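Local atomic coordinates of P450 epoxidase (Sorangium cellulosum, PDB entry 1Q5D), a protein that belongs to the cytochrome P450 family of haem proteins and holds an iron protoporphyrin IX within a mainly helical fold. Residues E142-V145 against V146-Y149; R123-I126 against Q127-V130; P100-H103 against A104-R107. All coordinates share one frame; numbering follows the deposited sequence.

Contact 1. Residues E142-V145 against V146-Y149; sequences EFDV and VRDY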
loop_
_atom_site.group_PDB
_atom_site.type_symbol
_atom_site.label_atom_id
_atom_site.label_comp_id
_atom_site.label_asym_id
_atom_site.label_seq_id
_atom_site.Cartn_x
_atom_site.Cartn_y
_atom_site.Cartn_z
ATOM N N GLU A 142 8.097 27.340 -3.238
ATOM C CA GLU A 142 7.453 26.215 -2.563
ATOM C C GLU A 142 7.504 24.921 -3.381
ATOM O O GLU A 142 7.288 24.923 -4.597
ATOM C CB GLU A 142 5.998 26.562 -2.226
ATOM C CG GLU A 142 5.153 26.951 -3.433
ATOM C CD GLU A 142 5.555 28.290 -4.033
ATOM O OE1 GLU A 142 5.277 29.334 -3.403
ATOM O OE2 GLU A 142 6.148 28.302 -5.136
ATOM N N PHE A 143 7.788 23.819 -2.693
ATOM C CA PHE A 143 7.805 22.497 -3.304
ATOM C C PHE A 143 6.949 21.548 -2.467
ATOM O O PHE A 143 7.173 21.381 -1.265
ATOM C CB PHE A 143 9.243 21.973 -3.408
ATOM C CG PHE A 143 9.398 20.771 -4.303
ATOM C CD1 PHE A 143 9.401 20.911 -5.686
ATOM C CD2 PHE A 143 9.559 19.501 -3.764
ATOM C CE1 PHE A 143 9.556 19.804 -6.512
ATOM C CE2 PHE A 143 9.712 18.390 -4.589
ATOM C CZ PHE A 143 9.704 18.539 -5.957
ATOM N N ASP A 144 5.958 20.945 -3.111
ATOM C CA ASP A 144 5.082 19.982 -2.461
ATOM C C ASP A 144 5.565 18.562 -2.741
ATOM O O ASP A 144 5.431 18.063 -3.852
ATOM C CB ASP A 144 3.655 20.152 -2.968
ATOM C CG ASP A 144 2.666 19.275 -2.236
ATOM O OD1 ASP A 144 1.450 19.531 -2.371
ATOM O OD2 ASP A 144 3.005 18.315 -1.513
ATOM N N VAL A 145 6.109 17.919 -1.715
ATOM C CA VAL A 145 6.679 16.575 -1.841
ATOM C C VAL A 145 5.644 15.542 -2.274
ATOM O O VAL A 145 5.978 14.512 -2.880
ATOM C CB VAL A 145 7.398 16.167 -0.550
ATOM C CG1 VAL A 145 7.865 14.699 -0.605
ATOM C CG2 VAL A 145 8.592 17.108 -0.317
ATOM N N VAL A 146 4.379 15.822 -1.989
ATOM C CA VAL A 146 3.332 14.983 -2.526
ATOM C C VAL A 146 3.056 15.319 -3.989
ATOM O O VAL A 146 3.435 14.558 -4.876
ATOM C CB VAL A 146 2.032 15.032 -1.684
ATOM C CG1 VAL A 146 0.941 14.195 -2.353
ATOM C CG2 VAL A 146 2.299 14.511 -0.278
ATOM N N ARG A 147 2.409 16.459 -4.241
ATOM C CA ARG A 147 1.910 16.766 -5.585
ATOM C C ARG A 147 3.003 16.952 -6.652
ATOM O O ARG A 147 2.803 16.601 -7.811
ATOM C CB ARG A 147 0.967 17.988 -5.559
ATOM C CG ARG A 147 0.549 18.485 -6.955
ATOM C CD ARG A 147 -0.215 19.822 -6.995
ATOM N NE ARG A 147 0.018 20.665 -5.819
ATOM C CZ ARG A 147 0.989 21.571 -5.712
ATOM N NH1 ARG A 147 1.850 21.767 -6.707
ATOM N NH2 ARG A 147 1.103 22.284 -4.600
ATOM N N ASP A 148 4.151 17.498 -6.263
ATOM C CA ASP A 148 5.215 17.786 -7.215
ATOM C C ASP A 148 6.250 16.655 -7.341
ATOM O O ASP A 148 7.168 16.727 -8.169
ATOM C CB ASP A 148 5.938 19.069 -6.811
ATOM C CG ASP A 148 5.008 20.251 -6.693
ATOM O OD1 ASP A 148 4.102 20.381 -7.536
ATOM O OD2 ASP A 148 5.124 21.109 -5.790
ATOM N N TYR A 149 6.121 15.620 -6.520
ATOM C CA TYR A 149 7.193 14.626 -6.443
ATOM C C TYR A 149 6.677 13.220 -6.270
ATOM O O TYR A 149 6.666 12.446 -7.220
ATOM C CB TYR A 149 8.147 14.979 -5.308
ATOM C CG TYR A 149 9.483 14.259 -5.350
ATOM C CD1 TYR A 149 10.286 14.299 -6.490
ATOM C CD2 TYR A 149 9.946 13.557 -4.243
ATOM C CE1 TYR A 149 11.515 13.660 -6.530
ATOM C CE2 TYR A 149 11.186 12.915 -4.264
ATOM C CZ TYR A 149 11.961 12.967 -5.412
ATOM O OH TYR A 149 13.183 12.337 -5.449
#
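Asp144 and Asp148 grip each other reciprocally where a short strand gives way to a helix. Asp144 N donates to Asp148 OD2 at 2.8 Å, reaching that oxygen on its anti side, while Asp148 N donates back to Asp144 O at 2.8 Å. The Asp144 carboxylate caps the helix start: with CG anti to the backbone N (chi1 -174°), it folds forward and OD2 takes the Val146 N-H at 2.9 Å from above the carboxylate plane. A weak bond from Arg147 N ends on the same oxygen.

Arg147 ties the two acids into a salt-bridge network. Its NH1 pairs closely with Asp148 OD1 at 2.8 Å, whereas NH2 stands 3.6 Å from Asp144 OD1, which lies well out of the guanidinium plane, so charge alone acts there. The positive group would probably ease the repulsion between the two nearby carboxylates. On the apolar side, Asp148 CB makes a CH-pi contact over one face of the Phe143 ring, 4.0 Å from its centroid, and Tyr149 CB touches Phe143 CE2.

Further out, Leu409 N also donates to Asp144 OD2, and the backbones of Phe143 and Val145 bond to Val411 and Leu409, setting strand 143-144 antiparallel beside strand 406-412. Phe143 and Tyr149 pack against helix 123-137, Tyr149 OH bonds to Ala378 O of helix 368-385, and Val145 and Val146 face helix 257-272.

Contact 2. Residues R123-I126 against Q127-V130; sequences RAEI and QRTV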
loop_
_atom_site.group_PDB
_atom_site.type_symbol
_atom_site.label_atom_id
_atom_site.label_comp_id
_atom_site.label_asym_id
_atom_site.label_seq_id
_atom_site.Cartn_x
_atom_site.Cartn_y
_atom_site.Cartn_z
ATOM N N ARG A 123 15.680 0.507 -12.421
ATOM C CA ARG A 123 16.444 1.519 -11.695
ATOM C C ARG A 123 16.668 2.799 -12.502
ATOM O O ARG A 123 16.497 3.917 -11.999
ATOM C CB ARG A 123 17.780 0.927 -11.251
ATOM C CG ARG A 123 18.581 1.789 -10.316
ATOM C CD ARG A 123 19.803 1.065 -9.741
ATOM N NE ARG A 123 19.904 1.276 -8.305
ATOM C CZ ARG A 123 19.650 0.355 -7.391
ATOM N NH1 ARG A 123 19.290 -0.870 -7.747
ATOM N NH2 ARG A 123 19.771 0.666 -6.118
ATOM N N ALA A 124 17.037 2.632 -13.764
ATOM C CA ALA A 124 17.336 3.785 -14.609
ATOM C C ALA A 124 16.111 4.655 -14.854
ATOM O O ALA A 124 16.184 5.872 -14.771
ATOM C CB ALA A 124 17.936 3.323 -15.955
ATOM N N GLU A 125 14.993 4.027 -15.202
ATOM C CA GLU A 125 13.772 4.774 -15.520
ATOM C C GLU A 125 13.245 5.510 -14.287
ATOM O O GLU A 125 12.807 6.661 -14.372
ATOM C CB GLU A 125 12.697 3.840 -16.106
ATOM C CG GLU A 125 11.360 4.513 -16.394
ATOM C CD GLU A 125 11.426 5.528 -17.528
ATOM O OE1 GLU A 125 10.375 6.125 -17.855
ATOM O OE2 GLU A 125 12.530 5.754 -18.086
ATOM N N ILE A 126 13.304 4.860 -13.130
ATOM C CA ILE A 126 12.866 5.525 -11.897
ATOM C C ILE A 126 13.724 6.759 -11.602
ATOM O O ILE A 126 13.200 7.843 -11.277
ATOM C CB ILE A 126 12.854 4.539 -10.699
ATOM C CG1 ILE A 126 11.863 3.401 -10.943
ATOM C CG2 ILE A 126 12.544 5.283 -9.393
ATOM C CD1 ILE A 126 12.045 2.167 -10.022
ATOM N N GLN A 127 15.047 6.618 -11.721
ATOM C CA GLN A 127 15.943 7.761 -11.509
ATOM C C GLN A 127 15.654 8.918 -12.472
ATOM O O GLN A 127 15.621 10.065 -12.070
ATOM C CB GLN A 127 17.418 7.338 -11.650
ATOM C CG GLN A 127 18.408 8.439 -11.282
ATOM C CD GLN A 127 18.437 8.756 -9.803
ATOM O OE1 GLN A 127 18.805 7.908 -9.000
ATOM N NE2 GLN A 127 18.085 9.986 -9.442
ATOM N N ARG A 128 15.499 8.603 -13.751
ATOM C CA ARG A 128 15.071 9.562 -14.768
ATOM C C ARG A 128 13.815 10.345 -14.349
ATOM O O ARG A 128 13.768 11.575 -14.440
ATOM C CB ARG A 128 14.773 8.783 -16.043
ATOM C CG ARG A 128 14.334 9.583 -17.238
ATOM C CD ARG A 128 14.686 8.885 -18.538
ATOM N NE ARG A 128 15.806 7.971 -18.328
ATOM C CZ ARG A 128 15.759 6.649 -18.497
ATOM N NH1 ARG A 128 14.645 6.055 -18.892
ATOM N NH2 ARG A 128 16.836 5.911 -18.270
ATOM N N THR A 129 12.785 9.621 -13.921
ATOM C CA THR A 129 11.526 10.252 -13.541
ATOM C C THR A 129 11.765 11.193 -12.356
ATOM O O THR A 129 11.374 12.357 -12.389
ATOM C CB THR A 129 10.490 9.172 -13.210
ATOM O OG1 THR A 129 10.313 8.328 -14.360
ATOM C CG2 THR A 129 9.103 9.783 -12.995
ATOM N N VAL A 130 12.465 10.685 -11.343
ATOM C CA VAL A 130 12.840 11.449 -10.163
ATOM C C VAL A 130 13.644 12.708 -10.546
ATOM O O VAL A 130 13.419 13.795 -10.002
ATOM C CB VAL A 130 13.618 10.529 -9.182
ATOM C CG1 VAL A 130 14.560 11.317 -8.272
ATOM C CG2 VAL A 130 12.640 9.658 -8.380
HETATM O O HOH W 1 10.995 9.423 -17.441
#
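Residues Arg123 to Val130 form the opening turns of helix 123-137, and their contacts show how an alpha-helix adds side-chain bonds to its backbone ladder. The ladder itself is regular: the N-H groups of Gln127, Arg128, Thr129 and Val130 donate to the carbonyls of Arg123, Ala124, Glu125 and Ile126, the last of these, Val130 N to Ile126 O, spanning 2.9 Å.

Among the charged groups, Glu125 and Arg128 are modelled as a salt-bridge pair, but OE2 and NH1 come too close together, so the detail is doubtful. Ala124 O stands 3.5 Å above the plane of the Arg128 guanidinium, toward its rim, and Arg128 NH2 comes within 3.6 Å of Ala124 CB. Glu125 OE1 has a salt bridge with Arg156 of helix 154-161.

Toward helix 368-385, Ile126 packs on Ile377 and Val130 on Thr381. The polar link is Gln127 NE2 to Thr381 OG1; the same NE2 also bonds to Asp131 OD1 within its own helix.

The hydroxyl contacts centre on Thr129. A weakly held water links its OG1 to Glu125 OE1. With OG1 set beside the backbone N (chi1 -59°), the hydroxyl turns back along the helix and donates to Glu125 O at 3.0 Å; Thr129 N donates to that same oxygen from the other face of the carbonyl plane, also at 3.0 Å.

Contact 3. Residues P100-H103 against A104-R107; sequences PEDH and ARVR. With HEM (protoporphyrin IX containing Fe), chain B.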
loop_
_atom_site.group_PDB
_atom_site.type_symbol
_atom_site.label_atom_id
_atom_site.label_comp_id
_atom_site.label_asym_id
_atom_site.label_seq_id
_atom_site.Cartn_x
_atom_site.Cartn_y
_atom_site.Cartn_z
ATOM N N PRO A 100 -7.832 -20.576 -1.810
ATOM C CA PRO A 100 -6.413 -20.735 -1.457
ATOM C C PRO A 100 -5.582 -21.417 -2.542
ATOM O O PRO A 100 -4.496 -20.937 -2.864
ATOM C CB PRO A 100 -6.462 -21.601 -0.188
ATOM C CG PRO A 100 -7.791 -21.271 0.425
ATOM C CD PRO A 100 -8.726 -21.018 -0.723
ATOM N N GLU A 101 -6.084 -22.516 -3.101
ATOM C CA GLU A 101 -5.346 -23.244 -4.128
ATOM C C GLU A 101 -5.077 -22.378 -5.361
ATOM O O GLU A 101 -3.965 -22.378 -5.897
ATOM C CB GLU A 101 -6.102 -24.517 -4.522
ATOM C CG GLU A 101 -6.450 -25.411 -3.345
ATOM C CD GLU A 101 -7.738 -24.996 -2.635
ATOM O OE1 GLU A 101 -8.234 -25.797 -1.810
ATOM O OE2 GLU A 101 -8.259 -23.882 -2.888
ATOM N N ASP A 102 -6.095 -21.647 -5.811
ATOM C CA ASP A 102 -5.949 -20.757 -6.959
ATOM C C ASP A 102 -5.053 -19.545 -6.646
ATOM O O ASP A 102 -4.271 -19.104 -7.487
ATOM C CB ASP A 102 -7.318 -20.265 -7.444
ATOM C CG ASP A 102 -8.213 -21.390 -7.876
ATOM O OD1 ASP A 102 -7.782 -22.189 -8.736
ATOM O OD2 ASP A 102 -9.363 -21.550 -7.413
ATOM N N HIS A 103 -5.184 -19.010 -5.438
ATOM C CA HIS A 103 -4.345 -17.894 -5.033
ATOM C C HIS A 103 -2.872 -18.273 -5.119
ATOM O O HIS A 103 -2.066 -17.499 -5.629
ATOM C CB HIS A 103 -4.665 -17.445 -3.618
ATOM C CG HIS A 103 -3.681 -16.461 -3.073
ATOM N ND1 HIS A 103 -2.658 -16.823 -2.221
ATOM C CD2 HIS A 103 -3.554 -15.127 -3.267
ATOM C CE1 HIS A 103 -1.950 -15.753 -1.907
ATOM N NE2 HIS A 103 -2.467 -14.713 -2.536
ATOM N N ALA A 104 -2.519 -19.460 -4.614
ATOM C CA ALA A 104 -1.124 -19.901 -4.612
ATOM C C ALA A 104 -0.589 -20.033 -6.025
ATOM O O ALA A 104 0.561 -19.695 -6.299
ATOM C CB ALA A 104 -0.968 -21.251 -3.848
ATOM N N ARG A 105 -1.441 -20.522 -6.920
ATOM C CA ARG A 105 -1.086 -20.714 -8.308
ATOM C C ARG A 105 -0.720 -19.373 -8.944
ATOM O O ARG A 105 0.353 -19.216 -9.524
ATOM C CB ARG A 105 -2.253 -21.363 -9.051
ATOM C CG ARG A 105 -2.074 -21.461 -10.556
ATOM C CD ARG A 105 -3.143 -22.316 -11.257
ATOM N NE ARG A 105 -4.519 -21.954 -10.896
ATOM C CZ ARG A 105 -5.140 -20.829 -11.266
ATOM N NH1 ARG A 105 -4.517 -19.917 -12.005
ATOM N NH2 ARG A 105 -6.390 -20.604 -10.874
ATOM N N VAL A 106 -1.613 -18.402 -8.804
ATOM C CA VAL A 106 -1.368 -17.073 -9.345
ATOM C C VAL A 106 -0.108 -16.438 -8.761
ATOM O O VAL A 106 0.705 -15.923 -9.507
ATOM C CB VAL A 106 -2.579 -16.148 -9.150
ATOM C CG1 VAL A 106 -2.328 -14.781 -9.789
ATOM C CG2 VAL A 106 -3.819 -16.794 -9.772
ATOM N N ARG A 107 0.061 -16.480 -7.438
ATOM C CA ARG A 107 1.275 -15.933 -6.811
ATOM C C ARG A 107 2.555 -16.636 -7.286
ATOM O O ARG A 107 3.559 -15.988 -7.573
ATOM C CB ARG A 107 1.191 -15.999 -5.282
ATOM C CG ARG A 107 0.236 -14.974 -4.660
ATOM C CD ARG A 107 0.583 -13.529 -4.968
ATOM N NE ARG A 107 1.939 -13.164 -4.538
ATOM C CZ ARG A 107 2.228 -12.573 -3.392
ATOM N NH1 ARG A 107 1.245 -12.281 -2.531
ATOM N NH2 ARG A 107 3.504 -12.278 -3.091
HETATM C CHA HEM B . -0.471 -6.996 -0.574
HETATM C CHB HEM B . 1.497 -3.318 1.840
HETATM C CHC HEM B . 3.504 -1.694 -2.280
HETATM C CHD HEM B . 1.059 -5.014 -4.750
HETATM C C1A HEM B . -0.037 -6.191 0.446
HETATM C C2A HEM B . -0.259 -6.417 1.855
HETATM C C3A HEM B . 0.268 -5.391 2.524
HETATM C C4A HEM B . 0.850 -4.489 1.558
HETATM C CMA HEM B . 0.267 -5.208 4.067
HETATM C CAA HEM B . -0.987 -7.642 2.458
HETATM C CBA HEM B . -2.446 -7.300 2.775
HETATM C CGA HEM B . -3.101 -8.489 3.457
HETATM O O1A HEM B . -4.350 -8.459 3.688
HETATM O O2A HEM B . -2.382 -9.486 3.756
HETATM C C1B HEM B . 2.195 -2.592 0.919
HETATM C C2B HEM B . 2.969 -1.421 1.251
HETATM C C3B HEM B . 3.504 -0.963 0.131
HETATM C C4B HEM B . 3.104 -1.822 -0.964
HETATM C CMB HEM B . 3.132 -0.768 2.650
HETATM C CAB HEM B . 4.411 0.280 0.116
HETATM C CBB HEM B . 4.632 0.975 -0.995
HETATM C C1C HEM B . 3.060 -2.466 -3.311
HETATM C C2C HEM B . 3.464 -2.364 -4.697
HETATM C C3C HEM B . 2.775 -3.290 -5.370
HETATM C C4C HEM B . 1.936 -4.005 -4.427
HETATM C CMC HEM B . 4.509 -1.344 -5.222
HETATM C CAC HEM B . 2.780 -3.645 -6.868
HETATM C CBC HEM B . 3.732 -3.187 -7.676
HETATM C C1D HEM B . 0.376 -5.801 -3.857
HETATM C C2D HEM B . -0.553 -6.818 -4.253
HETATM C C3D HEM B . -1.030 -7.444 -2.963
HETATM C C4D HEM B . -0.356 -6.726 -1.916
HETATM C CMD HEM B . -0.951 -7.200 -5.688
HETATM C CAD HEM B . -2.012 -8.617 -2.804
HETATM C CBD HEM B . -1.141 -9.829 -2.453
HETATM C CGD HEM B . -1.995 -11.054 -2.234
HETATM O O1D HEM B . -3.139 -10.893 -1.738
HETATM O O2D HEM B . -1.544 -12.192 -2.565
HETATM N NA HEM B . 0.646 -5.005 0.287
HETATM N NB HEM B . 2.287 -2.836 -0.452
HETATM N NC HEM B . 2.126 -3.463 -3.194
HETATM N ND HEM B . 0.465 -5.763 -2.476
HETATM FE FE HEM B . 1.520 -4.342 -1.427
HETATM O O HOH W 2 -5.393 -23.946 -9.142
HETATM O O HOH W 3 -0.262 -3.048 -1.553
#
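Helix 100-110 supplies part of the haem pocket: a histidine and an arginine four residues apart, a pairing also met in other bacterial P450s, hold one propionate. His103 and Arg107 extend side by side toward the HEM, and both bond to its O2D: His103 NE2 donates at 2.7 Å in a nearly straight bond (175°), and Arg107 NH1 donates at 2.8 Å with the oxygen at the guanidinium edge. Two donors thus grip one oxygen, their planes almost perpendicular (83°). With Arg107 CG anti to the carbonyl carbon (chi1 -73°), this methylene lies over the imidazole face, 3.8 Å from the ring centroid, as a CH-pi contact; bends at chi2 and chi3 then bring NH1 to the propionate. The positive charge of Arg107 should favour an ionised propionate.

Neighbours help hold the pair: the His103 ring stacks with His363, which also bonds to the haem, while Arg107 NE and NH1 also donate to Asn111 OD1 and Val364 O.

Consecutive N-H groups of Ala104 to Arg107 bond to the carbonyls of Pro100 to His103, forming the regular helical ladder. Along another side of the helix, Arg105 NH2 is salt-bridged to Asp102 OD1 by a hydrogen bond of 3.0 Å, met from above the carboxylate plane, and also to Glu243. A water joins Asp102 and Arg105 again, donating to Asp102 OD1 and accepting from Arg105 NE at 2.8 Å.

Along the chain the order is contact 3, contact 2, contact 1, all within the cytochrome P450 fold. Contacts 2 and 1 are neighbours, their centres about 17 Å apart: helix 123-137, whose first turns hold contact 2, is followed in the chain by strand 143-144, and Tyr149 OH touches Val130 CG1 at 3.3 Å. Helix 368-385 is touched by contact 2 and, through Tyr149 of helix 146-150, by contact 1. Contact 3, on helix 100-110, stands apart, about 32 Å from contact 2 and 39 Å from contact 1 between centres, and lies across the chain's centre from contact 1. Local contacts thus hold a haem propionate at one site, and elsewhere lie where helices meet and where a strand enters a helix.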